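Local atomic coordinates of Trypsin/factor XIIA inhibitor (PDB entry 1BEA), a protein that inhibits mammalian trypsin and, specifically, activated Hageman factor (factor XIIa), acting as a secreted monomeric cereal inhibitor of serine proteases. Residues G9-H14 with A53-T58; I62-A67 with F94-V99; Y23-T28 with E81-C86; R46-I51 with T58-L63. All coordinates share one frame; numbering follows the deposited sequence. Where two conformers were deposited one is given.

Contact 1: G9-H14 with A53-T58; sequences GWAIPH and AYCRCT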
loop_
_atom_site.group_PDB
_atom_site.type_symbol
_atom_site.label_atom_id
_atom_site.label_comp_id
_atom_site.label_asym_id
_atom_site.label_seq_id
_atom_site.Cartn_x
_atom_site.Cartn_y
_atom_site.Cartn_z
ATOM N N GLY A 9 -3.728 -4.946 12.787
ATOM C CA GLY A 9 -4.569 -5.435 13.856
ATOM C C GLY A 9 -5.101 -4.203 14.559
ATOM O O GLY A 9 -6.305 -3.979 14.576
ATOM N N TRP A 10 -4.192 -3.386 15.090
ATOM C CA TRP A 10 -4.522 -2.151 15.799
ATOM C C TRP A 10 -5.099 -1.050 14.910
ATOM O O TRP A 10 -6.249 -1.116 14.525
ATOM C CB TRP A 10 -3.275 -1.638 16.487
ATOM C CG TRP A 10 -3.528 -0.867 17.726
ATOM C CD1 TRP A 10 -2.797 -0.919 18.888
ATOM C CD2 TRP A 10 -4.548 0.124 17.936
ATOM N NE1 TRP A 10 -3.298 -0.020 19.804
ATOM C CE2 TRP A 10 -4.372 0.633 19.247
ATOM C CE3 TRP A 10 -5.591 0.631 17.148
ATOM C CZ2 TRP A 10 -5.205 1.629 19.785
ATOM C CZ3 TRP A 10 -6.417 1.621 17.681
ATOM C CH2 TRP A 10 -6.219 2.108 18.990
ATOM N N ALA A 11 -4.319 -0.028 14.575
ATOM C CA ALA A 11 -4.856 1.043 13.729
ATOM C C ALA A 11 -4.866 0.723 12.228
ATOM O O ALA A 11 -5.545 1.396 11.434
ATOM C CB ALA A 11 -4.083 2.340 13.973
ATOM N N ILE A 12 -4.092 -0.284 11.835
ATOM C CA ILE A 12 -4.025 -0.696 10.435
ATOM C C ILE A 12 -4.590 -2.096 10.391
ATOM O O ILE A 12 -4.317 -2.898 11.273
ATOM C CB ILE A 12 -2.541 -0.709 9.935
ATOM C CG1 ILE A 12 -2.037 0.729 9.879
ATOM C CG2 ILE A 12 -2.406 -1.464 8.558
ATOM C CD1 ILE A 12 -0.551 0.851 9.579
ATOM N N PRO A 13 -5.424 -2.394 9.393
ATOM C CA PRO A 13 -6.049 -3.710 9.204
ATOM C C PRO A 13 -4.992 -4.760 8.984
ATOM O O PRO A 13 -3.875 -4.446 8.604
ATOM C CB PRO A 13 -6.892 -3.543 7.946
ATOM C CG PRO A 13 -7.094 -2.077 7.834
ATOM C CD PRO A 13 -5.861 -1.433 8.384
ATOM N N HIS A 14 -5.324 -6.017 9.245
ATOM C CA HIS A 14 -4.350 -7.046 9.002
ATOM C C HIS A 14 -4.379 -7.126 7.488
ATOM O O HIS A 14 -5.392 -6.797 6.888
ATOM C CB HIS A 14 -4.794 -8.364 9.621
ATOM C CG HIS A 14 -4.097 -8.662 10.915
ATOM N ND1 HIS A 14 -4.742 -8.633 12.129
ATOM C CD2 HIS A 14 -2.792 -8.912 11.183
ATOM C CE1 HIS A 14 -3.864 -8.838 13.099
ATOM N NE2 HIS A 14 -2.675 -9.015 12.552
ATOM N N ALA A 53 -5.126 9.166 9.189
ATOM C CA ALA A 53 -4.084 9.918 8.517
ATOM C C ALA A 53 -2.706 9.656 9.059
ATOM O O ALA A 53 -1.772 9.461 8.292
ATOM C CB ALA A 53 -4.393 11.398 8.588
ATOM N N TYR A 54 -2.556 9.634 10.379
ATOM C CA TYR A 54 -1.218 9.401 10.970
ATOM C C TYR A 54 -0.553 8.055 10.636
ATOM O O TYR A 54 0.677 7.940 10.698
ATOM C CB TYR A 54 -1.221 9.592 12.502
ATOM C CG TYR A 54 -2.319 8.871 13.252
ATOM C CD1 TYR A 54 -3.612 9.418 13.344
ATOM C CD2 TYR A 54 -2.069 7.642 13.882
ATOM C CE1 TYR A 54 -4.639 8.755 14.042
ATOM C CE2 TYR A 54 -3.094 6.949 14.594
ATOM C CZ TYR A 54 -4.377 7.515 14.670
ATOM O OH TYR A 54 -5.391 6.849 15.360
ATOM N N CYS A 55 -1.360 7.053 10.287
ATOM C CA CYS A 55 -0.854 5.720 9.938
ATOM C C CYS A 55 -0.790 5.446 8.436
ATOM O O CYS A 55 -0.359 4.364 8.055
ATOM C CB CYS A 55 -1.751 4.621 10.520
ATOM S SG CYS A 55 -1.829 4.532 12.332
ATOM N N ARG A 56 -1.178 6.398 7.588
ATOM C CA ARG A 56 -1.208 6.128 6.166
ATOM C C ARG A 56 0.123 5.734 5.551
ATOM O O ARG A 56 0.195 4.753 4.805
ATOM C CB ARG A 56 -1.889 7.281 5.443
ATOM C CG ARG A 56 -3.400 7.121 5.489
ATOM C CD ARG A 56 -4.146 8.396 5.221
ATOM N NE ARG A 56 -5.572 8.363 5.598
ATOM C CZ ARG A 56 -6.347 9.445 5.635
ATOM N NH1 ARG A 56 -5.831 10.615 5.326
ATOM N NH2 ARG A 56 -7.617 9.372 5.990
ATOM N N CYS A 57 1.200 6.425 5.885
ATOM C CA CYS A 57 2.510 6.068 5.310
ATOM C C CYS A 57 2.994 4.697 5.797
ATOM O O CYS A 57 3.654 3.938 5.084
ATOM C CB CYS A 57 3.562 7.130 5.659
ATOM S SG CYS A 57 3.333 8.794 4.937
ATOM N N THR A 58 2.688 4.399 7.038
ATOM C CA THR A 58 3.075 3.132 7.592
ATOM C C THR A 58 2.328 2.015 6.855
ATOM O O THR A 58 2.906 0.996 6.500
ATOM C CB THR A 58 2.753 3.141 9.076
ATOM O OG1 THR A 58 3.509 4.188 9.694
ATOM C CG2 THR A 58 3.137 1.834 9.744
#

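Contact 2: I62-A67 with F94-V99; sequences ILMDGA and FAATLV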
loop_
_atom_site.group_PDB
_atom_site.type_symbol
_atom_site.label_atom_id
_atom_site.label_comp_id
_atom_site.label_asym_id
_atom_site.label_seq_id
_atom_site.Cartn_x
_atom_site.Cartn_y
_atom_site.Cartn_z
ATOM N N ILE A 62 3.990 -1.022 4.963
ATOM C CA ILE A 62 3.764 -2.432 5.220
ATOM C C ILE A 62 3.419 -3.098 3.894
ATOM O O ILE A 62 3.887 -4.172 3.582
ATOM C CB ILE A 62 2.647 -2.572 6.246
ATOM C CG1 ILE A 62 3.229 -2.192 7.614
ATOM C CG2 ILE A 62 2.034 -4.002 6.203
ATOM C CD1 ILE A 62 2.248 -2.139 8.771
ATOM N N LEU A 63 2.624 -2.431 3.085
ATOM C CA LEU A 63 2.278 -3.010 1.824
ATOM C C LEU A 63 3.512 -3.156 0.954
ATOM O O LEU A 63 3.688 -4.201 0.327
ATOM C CB LEU A 63 1.209 -2.162 1.110
ATOM C CG LEU A 63 0.924 -2.646 -0.314
ATOM C CD1 LEU A 63 -0.028 -3.872 -0.199
ATOM C CD2 LEU A 63 0.330 -1.531 -1.233
ATOM N N MET A 64 4.404 -2.166 0.928
ATOM C CA MET A 64 5.563 -2.291 0.054
ATOM C C MET A 64 6.545 -3.366 0.510
ATOM O O MET A 64 6.944 -4.279 -0.238
ATOM C CB MET A 64 6.332 -0.983 -0.005
ATOM C CG MET A 64 5.674 0.153 -0.743
ATOM S SD MET A 64 6.404 1.822 -0.323
ATOM C CE MET A 64 8.141 1.606 -0.865
ATOM N N ASP A 65 6.943 -3.259 1.766
ATOM C CA ASP A 65 7.943 -4.166 2.300
ATOM C C ASP A 65 7.556 -5.174 3.365
ATOM O O ASP A 65 8.368 -6.004 3.743
ATOM C CB ASP A 65 9.129 -3.317 2.753
ATOM C CG ASP A 65 9.457 -2.254 1.721
ATOM O OD1 ASP A 65 9.312 -2.569 0.522
ATOM O OD2 ASP A 65 9.820 -1.117 2.073
ATOM N N GLY A 66 6.317 -5.118 3.827
ATOM C CA GLY A 66 5.854 -6.068 4.816
ATOM C C GLY A 66 6.187 -5.717 6.258
ATOM O O GLY A 66 6.976 -4.807 6.556
ATOM N N ALA A 67 5.580 -6.468 7.164
ATOM C CA ALA A 67 5.781 -6.284 8.592
ATOM C C ALA A 67 5.556 -7.624 9.276
ATOM O O ALA A 67 4.740 -8.411 8.814
ATOM C CB ALA A 67 4.776 -5.277 9.120
ATOM N N PHE A 94 6.322 2.485 -7.689
ATOM C CA PHE A 94 5.004 3.012 -7.929
ATOM C C PHE A 94 4.111 3.035 -6.705
ATOM O O PHE A 94 3.263 3.922 -6.577
ATOM C CB PHE A 94 4.307 2.221 -9.014
ATOM C CG PHE A 94 2.877 2.623 -9.205
ATOM C CD1 PHE A 94 2.568 3.919 -9.633
ATOM C CD2 PHE A 94 1.835 1.739 -8.898
ATOM C CE1 PHE A 94 1.249 4.329 -9.743
ATOM C CE2 PHE A 94 0.512 2.138 -9.006
ATOM C CZ PHE A 94 0.217 3.431 -9.426
ATOM N N ALA A 95 4.283 2.061 -5.813
ATOM C CA ALA A 95 3.444 1.996 -4.608
ATOM C C ALA A 95 3.693 3.181 -3.693
ATOM O O ALA A 95 2.797 3.636 -2.995
ATOM C CB ALA A 95 3.714 0.707 -3.834
ATOM N N ALA A 96 4.922 3.680 -3.690
ATOM C CA ALA A 96 5.244 4.791 -2.818
ATOM C C ALA A 96 4.512 6.096 -3.176
ATOM O O ALA A 96 4.416 6.989 -2.339
ATOM C CB ALA A 96 6.745 4.986 -2.809
ATOM N N THR A 97 3.945 6.187 -4.387
ATOM C CA THR A 97 3.241 7.400 -4.856
ATOM C C THR A 97 1.760 7.411 -4.593
ATOM O O THR A 97 1.057 8.362 -4.918
ATOM C CB THR A 97 3.393 7.635 -6.401
ATOM O OG1 THR A 97 2.339 6.965 -7.099
ATOM C CG2 THR A 97 4.711 7.104 -6.903
ATOM N N LEU A 98 1.266 6.362 -3.983
ATOM C CA LEU A 98 -0.165 6.307 -3.808
ATOM C C LEU A 98 -0.779 7.499 -3.086
ATOM O O LEU A 98 -1.817 7.984 -3.532
ATOM C CB LEU A 98 -0.551 4.982 -3.141
ATOM C CG LEU A 98 -0.963 3.836 -4.086
ATOM C CD1 LEU A 98 -0.716 4.136 -5.555
ATOM C CD2 LEU A 98 -0.206 2.619 -3.666
ATOM N N VAL A 99 -0.170 7.986 -1.992
ATOM C CA VAL A 99 -0.760 9.141 -1.274
ATOM C C VAL A 99 -0.774 10.456 -2.064
ATOM O O VAL A 99 -1.587 11.362 -1.808
ATOM C CB VAL A 99 -0.030 9.458 0.061
ATOM C CG1 VAL A 99 -0.069 8.264 0.958
ATOM C CG2 VAL A 99 1.410 9.895 -0.203
#

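Contact 3: Y23-T28 with E81-C86; sequences YVTSRT and EDLPGC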
loop_
_atom_site.group_PDB
_atom_site.type_symbol
_atom_site.label_atom_id
_atom_site.label_comp_id
_atom_site.label_asym_id
_atom_site.label_seq_id
_atom_site.Cartn_x
_atom_site.Cartn_y
_atom_site.Cartn_z
ATOM N N TYR A 23 -3.864 -2.855 -7.719
ATOM C CA TYR A 23 -3.785 -1.641 -8.518
ATOM C C TYR A 23 -2.292 -1.476 -8.910
ATOM O O TYR A 23 -1.964 -1.174 -10.045
ATOM C CB TYR A 23 -4.286 -0.454 -7.696
ATOM C CG TYR A 23 -4.060 0.896 -8.338
ATOM C CD1 TYR A 23 -4.144 1.049 -9.720
ATOM C CD2 TYR A 23 -3.797 2.024 -7.567
ATOM C CE1 TYR A 23 -3.973 2.285 -10.318
ATOM C CE2 TYR A 23 -3.625 3.275 -8.160
ATOM C CZ TYR A 23 -3.717 3.398 -9.537
ATOM O OH TYR A 23 -3.535 4.629 -10.156
ATOM N N VAL A 24 -1.400 -1.724 -7.969
ATOM C CA VAL A 24 0.009 -1.613 -8.218
ATOM C C VAL A 24 0.521 -2.652 -9.205
ATOM O O VAL A 24 1.357 -2.320 -10.046
ATOM C CB VAL A 24 0.814 -1.749 -6.921
ATOM C CG1 VAL A 24 2.271 -1.988 -7.225
ATOM C CG2 VAL A 24 0.668 -0.487 -6.104
ATOM N N THR A 25 0.061 -3.902 -9.117
ATOM C CA THR A 25 0.548 -4.930 -10.053
ATOM C C THR A 25 -0.052 -4.776 -11.465
ATOM O O THR A 25 0.524 -5.236 -12.488
ATOM C CB THR A 25 0.254 -6.363 -9.562
ATOM O OG1 THR A 25 -1.151 -6.529 -9.339
ATOM C CG2 THR A 25 0.981 -6.631 -8.323
ATOM N N SER A 26 -1.213 -4.134 -11.515
ATOM C CA SER A 26 -1.876 -3.923 -12.770
ATOM C C SER A 26 -0.940 -3.105 -13.606
ATOM O O SER A 26 -0.583 -3.501 -14.718
ATOM C CB SER A 26 -3.157 -3.155 -12.551
ATOM O OG SER A 26 -4.135 -4.016 -12.019
ATOM N N ARG A 27 -0.520 -1.980 -13.029
ATOM C CA ARG A 27 0.383 -1.037 -13.689
ATOM C C ARG A 27 1.822 -1.485 -13.931
ATOM O O ARG A 27 2.334 -1.409 -15.035
ATOM C CB ARG A 27 0.398 0.283 -12.926
ATOM C CG ARG A 27 1.280 1.319 -13.584
ATOM C CD ARG A 27 0.818 2.717 -13.259
ATOM N NE ARG A 27 1.558 3.810 -13.919
ATOM C CZ ARG A 27 2.862 3.831 -14.215
ATOM N NH1 ARG A 27 3.671 2.813 -13.943
ATOM N NH2 ARG A 27 3.379 4.918 -14.776
ATOM N N THR A 28 2.498 -1.957 -12.908
ATOM C CA THR A 28 3.883 -2.349 -13.088
ATOM C C THR A 28 4.078 -3.725 -13.702
ATOM O O THR A 28 4.976 -3.913 -14.522
ATOM C CB THR A 28 4.595 -2.291 -11.767
ATOM O OG1 THR A 28 4.082 -3.327 -10.910
ATOM C CG2 THR A 28 4.363 -0.911 -11.138
ATOM N N GLU A 81 6.180 -8.855 -3.624
ATOM C CA GLU A 81 7.228 -9.764 -4.035
ATOM C C GLU A 81 7.325 -9.857 -5.545
ATOM O O GLU A 81 6.532 -9.271 -6.271
ATOM C CB GLU A 81 6.981 -11.147 -3.453
ATOM C CG GLU A 81 7.285 -11.226 -1.969
ATOM C CD GLU A 81 8.700 -10.754 -1.640
ATOM O OE1 GLU A 81 9.228 -9.837 -2.317
ATOM O OE2 GLU A 81 9.291 -11.305 -0.695
ATOM N N ASP A 82 8.301 -10.614 -6.021
ATOM C CA ASP A 82 8.499 -10.736 -7.448
ATOM C C ASP A 82 7.430 -11.548 -8.129
ATOM O O ASP A 82 6.939 -12.532 -7.601
ATOM C CB ASP A 82 9.852 -11.360 -7.720
ATOM C CG ASP A 82 10.985 -10.414 -7.452
ATOM O OD1 ASP A 82 11.472 -10.381 -6.305
ATOM O OD2 ASP A 82 11.385 -9.695 -8.386
ATOM N N LEU A 83 7.086 -11.118 -9.324
ATOM C CA LEU A 83 6.096 -11.802 -10.121
ATOM C C LEU A 83 6.873 -12.090 -11.389
ATOM O O LEU A 83 7.764 -11.335 -11.766
ATOM C CB LEU A 83 4.913 -10.892 -10.377
ATOM C CG LEU A 83 4.021 -10.843 -9.135
ATOM C CD1 LEU A 83 2.706 -10.143 -9.445
ATOM C CD2 LEU A 83 3.741 -12.277 -8.664
ATOM N N PRO A 84 6.570 -13.206 -12.058
ATOM C CA PRO A 84 7.327 -13.493 -13.271
ATOM C C PRO A 84 7.555 -12.215 -14.052
ATOM O O PRO A 84 6.616 -11.474 -14.288
ATOM C CB PRO A 84 6.433 -14.463 -14.017
ATOM C CG PRO A 84 5.756 -15.198 -12.944
ATOM C CD PRO A 84 5.537 -14.227 -11.806
ATOM N N GLY A 85 8.806 -11.936 -14.411
ATOM C CA GLY A 85 9.109 -10.742 -15.184
ATOM C C GLY A 85 8.552 -9.413 -14.687
ATOM O O GLY A 85 8.113 -8.585 -15.498
ATOM N N CYS A 86 8.593 -9.211 -13.366
ATOM C CA CYS A 86 8.126 -7.982 -12.715
ATOM C C CYS A 86 8.732 -7.937 -11.322
ATOM O O CYS A 86 8.103 -8.276 -10.310
ATOM C CB CYS A 86 6.621 -7.966 -12.615
ATOM S SG CYS A 86 6.074 -6.394 -11.935
#

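Contact 4: R46-I51 with T58-L63; sequences RELADI and TALSIL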
loop_
_atom_site.group_PDB
_atom_site.type_symbol
_atom_site.label_atom_id
_atom_site.label_comp_id
_atom_site.label_asym_id
_atom_site.label_seq_id
_atom_site.Cartn_x
_atom_site.Cartn_y
_atom_site.Cartn_z
ATOM N N ARG A 46 -9.898 4.417 -1.523
ATOM C CA ARG A 46 -10.884 4.247 -0.471
ATOM C C ARG A 46 -10.289 3.508 0.717
ATOM O O ARG A 46 -10.525 3.896 1.861
ATOM C CB ARG A 46 -12.068 3.475 -1.023
ATOM C CG ARG A 46 -13.366 3.731 -0.313
ATOM C CD ARG A 46 -13.467 2.798 0.871
ATOM N NE ARG A 46 -14.543 1.828 0.714
ATOM C CZ ARG A 46 -14.397 0.513 0.869
ATOM N NH1 ARG A 46 -13.209 -0.007 1.190
ATOM N NH2 ARG A 46 -15.447 -0.287 0.704
ATOM N N GLU A 47 -9.516 2.449 0.471
ATOM C CA GLU A 47 -8.920 1.675 1.562
ATOM C C GLU A 47 -7.853 2.442 2.364
ATOM O O GLU A 47 -7.730 2.290 3.595
ATOM C CB GLU A 47 -8.286 0.391 1.005
ATOM C CG GLU A 47 -9.262 -0.729 0.906
ATOM C CD GLU A 47 -8.777 -1.865 0.019
ATOM O OE1 GLU A 47 -7.566 -1.923 -0.301
ATOM O OE2 GLU A 47 -9.623 -2.704 -0.351
ATOM N N LEU A 48 -7.061 3.227 1.641
ATOM C CA LEU A 48 -6.008 4.032 2.234
ATOM C C LEU A 48 -6.615 5.158 3.077
ATOM O O LEU A 48 -6.083 5.540 4.120
ATOM C CB LEU A 48 -5.141 4.614 1.111
ATOM C CG LEU A 48 -3.720 5.165 1.372
ATOM C CD1 LEU A 48 -2.886 4.256 2.273
ATOM C CD2 LEU A 48 -3.038 5.337 0.011
ATOM N N ALA A 49 -7.745 5.690 2.644
ATOM C CA ALA A 49 -8.372 6.746 3.415
ATOM C C ALA A 49 -9.075 6.251 4.675
ATOM O O ALA A 49 -9.286 7.054 5.609
ATOM C CB ALA A 49 -9.348 7.481 2.573
ATOM N N ASP A 50 -9.449 4.963 4.721
ATOM C CA ASP A 50 -10.135 4.420 5.924
ATOM C C ASP A 50 -9.139 4.278 7.067
ATOM O O ASP A 50 -9.500 4.061 8.225
ATOM C CB ASP A 50 -10.768 3.055 5.636
ATOM C CG ASP A 50 -12.148 3.171 4.982
ATOM O OD1 ASP A 50 -12.877 4.143 5.250
ATOM O OD2 ASP A 50 -12.513 2.287 4.182
ATOM N N ILE A 51 -7.869 4.398 6.719
ATOM C CA ILE A 51 -6.813 4.317 7.684
ATOM C C ILE A 51 -6.567 5.751 8.192
ATOM O O ILE A 51 -6.589 6.717 7.424
ATOM C CB ILE A 51 -5.548 3.744 7.039
ATOM C CG1 ILE A 51 -5.691 2.213 6.890
ATOM C CG2 ILE A 51 -4.369 4.085 7.867
ATOM C CD1 ILE A 51 -4.650 1.560 6.010
ATOM N N THR A 58 2.688 4.399 7.038
ATOM C CA THR A 58 3.075 3.132 7.592
ATOM C C THR A 58 2.328 2.015 6.855
ATOM O O THR A 58 2.906 0.996 6.500
ATOM C CB THR A 58 2.753 3.141 9.076
ATOM O OG1 THR A 58 3.509 4.188 9.694
ATOM C CG2 THR A 58 3.137 1.834 9.744
ATOM N N ALA A 59 1.037 2.207 6.621
ATOM C CA ALA A 59 0.261 1.203 5.919
ATOM C C ALA A 59 0.961 0.969 4.564
ATOM O O ALA A 59 1.227 -0.167 4.201
ATOM C CB ALA A 59 -1.097 1.724 5.719
ATOM N N LEU A 60 1.264 2.053 3.842
ATOM C CA LEU A 60 1.953 1.985 2.549
ATOM C C LEU A 60 3.231 1.180 2.686
ATOM O O LEU A 60 3.550 0.253 1.898
ATOM C CB LEU A 60 2.346 3.385 2.097
ATOM C CG LEU A 60 1.358 4.126 1.239
ATOM C CD1 LEU A 60 2.049 5.203 0.387
ATOM C CD2 LEU A 60 0.676 3.100 0.381
ATOM N N SER A 61 4.001 1.533 3.697
ATOM C CA SER A 61 5.233 0.824 3.934
ATOM C C SER A 61 5.008 -0.686 4.204
ATOM O O SER A 61 5.744 -1.553 3.734
ATOM C CB SER A 61 5.943 1.477 5.089
ATOM O OG SER A 61 7.152 0.805 5.359
ATOM N N ILE A 62 3.990 -1.022 4.963
ATOM C CA ILE A 62 3.764 -2.432 5.220
ATOM C C ILE A 62 3.419 -3.098 3.894
ATOM O O ILE A 62 3.887 -4.172 3.582
ATOM C CB ILE A 62 2.647 -2.572 6.246
ATOM C CG1 ILE A 62 3.229 -2.192 7.614
ATOM C CG2 ILE A 62 2.034 -4.002 6.203
ATOM C CD1 ILE A 62 2.248 -2.139 8.771
ATOM N N LEU A 63 2.624 -2.431 3.085
ATOM C CA LEU A 63 2.278 -3.010 1.824
ATOM C C LEU A 63 3.512 -3.156 0.954
ATOM O O LEU A 63 3.688 -4.201 0.327
ATOM C CB LEU A 63 1.209 -2.162 1.110
ATOM C CG LEU A 63 0.924 -2.646 -0.314
ATOM C CD1 LEU A 63 -0.028 -3.872 -0.199
ATOM C CD2 LEU A 63 0.330 -1.531 -1.233
#

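Contact 1: G9-H14 with A53-T58
Ile12 and Ala11 press against Cys55, just ahead of helix 56-65, and Thr58 in its first turn, through van der Waals contacts alone. The sulfur contact comes first: Ala11 CB lies 3.5 Å from Cys55 SG, the atom that is disulfide-bonded to Cys6, so the methyl packs on one sulfur of the bridge. The aliphatic contacts belong to Ile12. Its CG1 is anti to the carbonyl carbon (chi1 -68°) and its chain is extended beyond that, which carries the terminal methyl across to the helix. Midway along this branch Ile12 CG1 passes Cys55 CB at 4.0 Å; at its end Ile12 CD1 meets Thr58 CG2 at 3.8 Å, the two side chains crossing at about a right angle. A third kind is methyl against carbonyl, with Ile12 CD1 3.8 Å from Cys55 O. Within the loop, Gly9 N donates to Ile12 O at 2.6 Å, closing the turn that presents the two side chains. Cys55 and Ile12 are buried, whereas Ala11 and Thr58 are partly exposed. The contact thus lays the loop that precedes helix 18-29 against the N-terminal approach to helix 56-65, whose Cys57 is tied by another disulfide to Cys115.

Contact 2: I62-A67 with F94-V99
The last turn of helix 56-65 meets the C-terminal part of helix 88-95 and the type I turn from Ala95 to Leu98, joining two of the four helices of this cereal trypsin/alpha-amylase inhibitor fold, and Met64 carries the contact. Its CG is anti to the carbonyl carbon (chi1 -71°), which sends the chain from the helix surface toward the two alanines. Met64 CG sits 3.7 Å from Ala95 CB, matching the closest backbone approach of the two segments, 6.7 Å between the CA atoms of Met64 and Ala95. Further out, Met64 SD lies 4.0 Å from Ala96 CB. The chain then bends at chi3 (61°), and this turn keeps the terminal methyl beside the same alanine, with Met64 CE 4.1 Å from Ala96 CB. One flexible thioether is therefore laid along two consecutive small side chains. An alanine in place of Met64 would lack CG, SD and CE, and is likely to open a gap over Ala95 and Ala96. Charged groups gather at the neighbouring Asp65, whose OD1 forms salt bridges with Arg88 and Arg92, while Met64 O accepts from Arg88. The chemistry divides accordingly: the interface itself is apolar, made of van der Waals contacts with no directional bond between the segments, and the ionic links beside it join the same helix end to helix 88-95.

Contact 3: Y23-T28 with E81-C86
Thr25 and Leu83 meet methyl to methyl, their side chains crossing at about a right angle, with Thr25 CG2 and Leu83 CD1, 4.1 Å apart, the atoms that touch. The threonine methyl is anti to the carbonyl carbon, while its hydroxyl, with chi1 at 57°, is bonded to Ile31 O. Leu83 also touches Ile31, beyond the end of helix 18-29. The side chain of Thr25 lies about 12 Å from that of Arg34, the active-site residue, and about 11 Å from that of Leu35; target proteases cleave between these two.

One turn along, Thr28 meets Cys86 through its carbonyl oxygen and hydroxyl. With chi1 at -175° the Cys86 sulfur swings away from its own N and toward the helix, Cys86 SG lying 3.7 Å from Thr28 O and 3.8 Å from Thr28 OG1. Neither approach is a hydrogen bond. The hydroxyl instead turns back into the helix, where Thr28 OG1 donates to Val24 O at 3.0 Å, tilted 34° from the carbonyl plane. Thr28 N reaches the same oxygen from the opposite face, so two donors grip it. A valine in place of Thr28 would keep the bulk but lose the hydroxyl, and would probably leave Val24 O with only the backbone N-H of these two donors.

Cys86 closes the type II turn from Leu83. Its disulfide to Cys29 is the covalent tie here, and the segments add only van der Waals touches to it: methyl against methyl at Thr25-Leu83, sulfur against oxygen at Cys86-Thr28.

Contact 4: R46-I51 with T58-L63
Ile51 overlaps Ala59 with the end of its longer branch, Ile51 CD1 lying 3.6 Å from Ala59 CB. That branch is extended (chi2 168°) and begins anti to the carbonyl carbon, which brings the terminal methyl to the helix surface at a small residue. Alongside, Leu48 meets Leu60 branch to branch: Leu48 CD1 is 4.2 Å from Leu60 CD2, and the two side chains cross at about a right angle. In both leucines CB points along the interface and it is the end of the chain that closes the distance.

The backbones are nearest at Leu48 and Ala59, whose CA atoms are 7.8 Å apart, and all four touching residues are buried. Helix 37-49 and helix 56-65 are consecutive helices joined by a short connection and pack by aliphatic side chains, part of the four-helix fold of the family. Arg56, at the start of the second helix, reaches back to the end of helix 37-49 and the connection, donating from NE to Ile51 O and from NH2 to Ala49 O. Leu17 touches both Leu48 and Ile51 as well, bringing the loop before helix 18-29 against the same pair of side chains.

How the contacts relate
Contacts 2 and 4 are the buried ones, centred about 4 and 5 Å from the centre of the chain, whereas contacts 1 and 3 are partly buried and lie on opposite sides of it. Helix 56-65 serves contacts 1, 2 and 4; contact 3 uses helix 18-29 instead. The inner pair join helices and the turns that follow them through aliphatic and thioether groups; the outer pair lay a loop on a helix beside a disulfide. Adjacent contacts also touch: Ile12 CD1 packs on Ile62 CD1 at 4.2 Å, Leu60 CD1 on Val99 CG1 at 3.8 Å, and the Phe94 ring reaches Val24 and Tyr23, linking contact 2 to contact 3.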